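Local coordinates for BSU-2 beta-lactamase (Bacillus subtilis, PDB 6W5E), which is a class D beta-lactamase that probably inactivates beta-lactam antibiotics by hydrolysing their lactam ring, at residues K30-N38 with F50-F61. Sequence-based numbering, arbitrary orientation. Where two conformers were deposited one is given.
Sequences KHLNVSKMN and FILHDLQKDQTF
Met37 runs from the Phe61 ring to Leu52 and Phe50. Met37 CB sits over the middle of one face of Phe61, 4.3 Å from the ring centroid, a CH-pi contact. CG, set anti to the carbonyl carbon (chi1 -52°), carries the sulfur past the ring's CD2 side in an oblique Met-aromatic contact. Met37 SD then packs on Leu52 CD2 at 3.7 Å. The bend at chi3 (61°) sends CE on to the same Leu52 methyl and to Phe50 CE2, with Ile258 of helix 248-261 and Tyr262, just beyond that helix, also against the Met37 side chain. Leu52 CD2 is shared: Leu32 CD2 and Val34 CG1 also touch it, while Val34 CG2 lies on Gln59 O and CB. Segment 30-38 thereby lies across one face of the antiparallel hairpin 48-54/59-63, an edge of the sheet of this penicillin-recognising fold; a G1 beta bulge, Asp58 and Gln59 opposite Asp54, closes its turn end. There His31 NE2 gives Asp54 OD2 a 2.6 Å hydrogen bond, received on the syn side and close to the imidazole plane. Lys57 NZ stands 3.1 Å above the centre of one His31 face, a nearby charge that would tend to disfavour a protonated ring, whereas the carboxylate would tend to favour one. Asp54 OD1 accepts a hydrogen bond from Lys57 N from above the carboxylate plane, 3.0 Å away, an Asx motif holding the acid in place. One water links Asp54 OD2 to Val34 N; another bridges His31 ND1 and Gln56 OE1, whose amide lies within 10° of parallel to the imidazole.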
loop_
_atom_site.group_PDB
_atom_site.type_symbol
_atom_site.label_atom_id
_atom_site.label_comp_id
_atom_site.label_asym_id
_atom_site.label_seq_id
_atom_site.Cartn_x
_atom_site.Cartn_y
_atom_site.Cartn_z
ATOM N N LYS A 30 7.800 25.738 8.870
ATOM C CA LYS A 30 6.861 24.787 9.463
ATOM C C LYS A 30 6.358 23.719 8.487
ATOM O O LYS A 30 6.415 22.543 8.722
ATOM C CB LYS A 30 5.589 25.461 9.997
ATOM C CG LYS A 30 5.473 26.964 10.095
ATOM C CD LYS A 30 4.623 27.715 9.083
ATOM C CE LYS A 30 4.470 27.081 7.737
ATOM N NZ LYS A 30 5.621 27.233 6.827
ATOM N N HIS A 31 5.862 24.198 7.372
ATOM C CA HIS A 31 5.207 23.335 6.400
ATOM C C HIS A 31 6.184 22.936 5.303
ATOM O O HIS A 31 6.833 23.799 4.699
ATOM C CB HIS A 31 4.003 24.048 5.788
ATOM C CG HIS A 31 3.232 23.196 4.836
ATOM N ND1 HIS A 31 2.119 22.477 5.215
ATOM C CD2 HIS A 31 3.422 22.934 3.522
ATOM C CE1 HIS A 31 1.655 21.811 4.173
ATOM N NE2 HIS A 31 2.431 22.066 3.134
ATOM N N LEU A 32 6.273 21.632 5.035
ATOM C CA LEU A 32 7.196 21.131 4.024
ATOM C C LEU A 32 6.687 21.454 2.627
ATOM O O LEU A 32 5.588 21.039 2.238
ATOM C CB LEU A 32 7.385 19.625 4.166
ATOM C CG LEU A 32 8.153 18.976 3.010
ATOM C CD1 LEU A 32 9.607 19.411 3.031
ATOM C CD2 LEU A 32 8.058 17.465 3.089
ATOM N N ASN A 33 7.440 22.248 1.952
ATOM C CA ASN A 33 7.194 22.540 0.511
ATOM C C ASN A 33 7.932 21.404 -0.410
ATOM O O ASN A 33 9.210 21.313 -0.579
ATOM C CB ASN A 33 7.796 23.899 0.189
ATOM C CG ASN A 33 7.611 24.318 -1.247
ATOM O OD1 ASN A 33 7.336 23.536 -2.097
ATOM N ND2 ASN A 33 7.782 25.596 -1.501
ATOM N N VAL A 34 7.104 20.560 -1.018
ATOM C CA VAL A 34 7.672 19.400 -1.701
ATOM C C VAL A 34 8.413 19.774 -2.971
ATOM O O VAL A 34 9.204 18.973 -3.478
ATOM C CB VAL A 34 6.636 18.285 -1.943
ATOM C CG1 VAL A 34 5.976 17.893 -0.639
ATOM C CG2 VAL A 34 5.615 18.710 -2.997
ATOM N N SER A 35 8.191 20.974 -3.498
ATOM C CA SER A 35 8.900 21.395 -4.697
ATOM C C SER A 35 10.358 21.726 -4.425
ATOM O O SER A 35 11.107 21.967 -5.375
ATOM C CB SER A 35 8.183 22.583 -5.339
ATOM O OG SER A 35 8.411 23.755 -4.585
ATOM N N LYS A 36 10.785 21.719 -3.164
ATOM C CA LYS A 36 12.151 22.071 -2.800
ATOM C C LYS A 36 13.020 20.868 -2.450
ATOM O O LYS A 36 14.201 21.056 -2.143
ATOM C CB LYS A 36 12.139 23.053 -1.626
ATOM C CG LYS A 36 11.518 24.398 -1.951
ATOM C CD LYS A 36 12.449 25.540 -1.580
ATOM C CE LYS A 36 11.804 26.895 -1.848
ATOM N NZ LYS A 36 11.534 27.636 -0.578
ATOM N N MET A 37 12.490 19.649 -2.508
ATOM C CA MET A 37 13.170 18.482 -1.960
ATOM C C MET A 37 14.172 17.878 -2.940
ATOM O O MET A 37 14.143 18.125 -4.147
ATOM C CB MET A 37 12.177 17.377 -1.613
ATOM C CG MET A 37 11.026 17.786 -0.749
ATOM S SD MET A 37 9.859 16.413 -0.689
ATOM C CE MET A 37 10.849 15.109 0.041
ATOM N N ASN A 38 15.038 17.024 -2.398
ATOM C CA ASN A 38 15.902 16.163 -3.195
ATOM C C ASN A 38 16.100 14.863 -2.433
ATOM O O ASN A 38 16.359 14.891 -1.228
ATOM C CB ASN A 38 17.261 16.828 -3.429
ATOM C CG ASN A 38 18.102 16.070 -4.423
ATOM O OD1 ASN A 38 18.719 15.060 -4.088
ATOM N ND2 ASN A 38 18.137 16.561 -5.665
ATOM N N PHE A 50 10.293 7.679 -6.026
ATOM C CA PHE A 50 9.654 8.172 -4.813
ATOM C C PHE A 50 8.721 9.305 -5.204
ATOM O O PHE A 50 9.109 10.200 -5.964
ATOM C CB PHE A 50 10.701 8.702 -3.820
ATOM C CG PHE A 50 10.106 9.363 -2.602
ATOM C CD1 PHE A 50 9.552 8.600 -1.583
ATOM C CD2 PHE A 50 10.121 10.742 -2.470
ATOM C CE1 PHE A 50 9.018 9.203 -0.470
ATOM C CE2 PHE A 50 9.586 11.353 -1.347
ATOM C CZ PHE A 50 9.040 10.585 -0.348
ATOM N N ILE A 51 7.500 9.266 -4.675
ATOM C CA ILE A 51 6.479 10.271 -4.945
ATOM C C ILE A 51 5.934 10.767 -3.618
ATOM O O ILE A 51 5.592 9.958 -2.750
ATOM C CB ILE A 51 5.331 9.693 -5.791
ATOM C CG1 ILE A 51 5.868 9.064 -7.078
ATOM C CG2 ILE A 51 4.322 10.794 -6.081
ATOM C CD1 ILE A 51 4.987 7.988 -7.627
ATOM N N LEU A 52 5.847 12.090 -3.458
ATOM C CA LEU A 52 5.307 12.689 -2.240
ATOM C C LEU A 52 4.315 13.772 -2.628
ATOM O O LEU A 52 4.671 14.719 -3.339
ATOM C CB LEU A 52 6.417 13.266 -1.356
ATOM C CG LEU A 52 5.974 13.699 0.046
ATOM C CD1 LEU A 52 5.468 12.502 0.851
ATOM C CD2 LEU A 52 7.112 14.414 0.772
ATOM N N HIS A 53 3.078 13.634 -2.161
ATOM C CA HIS A 53 2.017 14.585 -2.459
ATOM C C HIS A 53 1.596 15.322 -1.194
ATOM O O HIS A 53 1.206 14.693 -0.206
ATOM C CB HIS A 53 0.798 13.895 -3.067
ATOM C CG HIS A 53 -0.327 14.835 -3.367
ATOM N ND1 HIS A 53 -0.360 15.610 -4.504
ATOM C CD2 HIS A 53 -1.430 15.164 -2.651
ATOM C CE1 HIS A 53 -1.448 16.358 -4.491
ATOM N NE2 HIS A 53 -2.113 16.109 -3.377
ATOM N N ASP A 54 1.650 16.653 -1.251
ATOM C CA ASP A 54 1.188 17.550 -0.197
ATOM C C ASP A 54 -0.319 17.745 -0.349
ATOM O O ASP A 54 -0.773 18.389 -1.304
ATOM C CB ASP A 54 1.932 18.873 -0.377
ATOM C CG ASP A 54 1.659 19.888 0.723
ATOM O OD1 ASP A 54 0.564 19.882 1.325
ATOM O OD2 ASP A 54 2.545 20.746 0.949
ATOM N N LEU A 55 -1.100 17.192 0.587
ATOM C CA LEU A 55 -2.556 17.280 0.481
ATOM C C LEU A 55 -3.054 18.711 0.665
ATOM O O LEU A 55 -3.927 19.167 -0.081
ATOM C CB LEU A 55 -3.217 16.327 1.476
ATOM C CG LEU A 55 -3.147 14.853 1.062
ATOM C CD1 LEU A 55 -3.375 13.935 2.259
ATOM C CD2 LEU A 55 -4.154 14.571 -0.058
ATOM N N GLN A 56 -2.503 19.441 1.636
ATOM C CA GLN A 56 -2.980 20.794 1.904
ATOM C C GLN A 56 -2.732 21.723 0.725
ATOM O O GLN A 56 -3.585 22.551 0.394
ATOM C CB GLN A 56 -2.313 21.349 3.160
ATOM C CG GLN A 56 -3.008 20.976 4.446
ATOM C CD GLN A 56 -2.345 21.601 5.652
ATOM O OE1 GLN A 56 -1.367 22.344 5.522
ATOM N NE2 GLN A 56 -2.874 21.311 6.834
ATOM N N LYS A 57 -1.574 21.601 0.075
ATOM C CA LYS A 57 -1.180 22.534 -0.970
ATOM C C LYS A 57 -1.450 22.019 -2.376
ATOM O O LYS A 57 -1.355 22.800 -3.328
ATOM C CB LYS A 57 0.312 22.862 -0.846
ATOM C CG LYS A 57 0.749 23.403 0.506
ATOM C CD LYS A 57 1.801 24.482 0.338
ATOM C CE LYS A 57 1.644 25.572 1.371
ATOM N NZ LYS A 57 1.129 24.980 2.624
ATOM N N ASP A 58 -1.769 20.735 -2.533
ATOM C CA ASP A 58 -1.969 20.121 -3.845
ATOM C C ASP A 58 -0.725 20.252 -4.732
ATOM O O ASP A 58 -0.740 20.871 -5.798
ATOM C CB ASP A 58 -3.231 20.643 -4.537
ATOM C CG ASP A 58 -3.612 19.811 -5.731
ATOM O OD1 ASP A 58 -3.171 18.649 -5.805
ATOM O OD2 ASP A 58 -4.346 20.317 -6.594
ATOM N N GLN A 59 0.359 19.640 -4.270
ATOM C CA GLN A 59 1.640 19.661 -4.957
ATOM C C GLN A 59 2.237 18.263 -4.867
ATOM O O GLN A 59 2.084 17.589 -3.843
ATOM C CB GLN A 59 2.594 20.670 -4.293
ATOM C CG GLN A 59 2.162 22.122 -4.411
ATOM C CD GLN A 59 2.467 22.695 -5.778
ATOM O OE1 GLN A 59 1.601 22.743 -6.655
ATOM N NE2 GLN A 59 3.705 23.136 -5.969
ATOM N N THR A 60 2.908 17.823 -5.931
ATOM C CA THR A 60 3.481 16.483 -5.990
ATOM C C THR A 60 4.940 16.555 -6.410
ATOM O O THR A 60 5.259 17.151 -7.442
ATOM C CB THR A 60 2.712 15.600 -6.982
ATOM O OG1 THR A 60 1.321 15.619 -6.648
ATOM C CG2 THR A 60 3.233 14.170 -6.936
ATOM N N PHE A 61 5.813 15.937 -5.614
ATOM C CA PHE A 61 7.219 15.746 -5.941
ATOM C C PHE A 61 7.422 14.321 -6.438
ATOM O O PHE A 61 6.901 13.371 -5.845
ATOM C CB PHE A 61 8.084 15.971 -4.697
ATOM C CG PHE A 61 9.515 15.559 -4.865
ATOM C CD1 PHE A 61 10.401 16.364 -5.553
ATOM C CD2 PHE A 61 9.981 14.363 -4.334
ATOM C CE1 PHE A 61 11.724 15.991 -5.712
ATOM C CE2 PHE A 61 11.308 13.986 -4.489
ATOM C CZ PHE A 61 12.172 14.801 -5.181
HETATM O O HOH W 1 0.433 23.511 7.551
HETATM O O HOH W 2 4.316 21.302 -1.112
#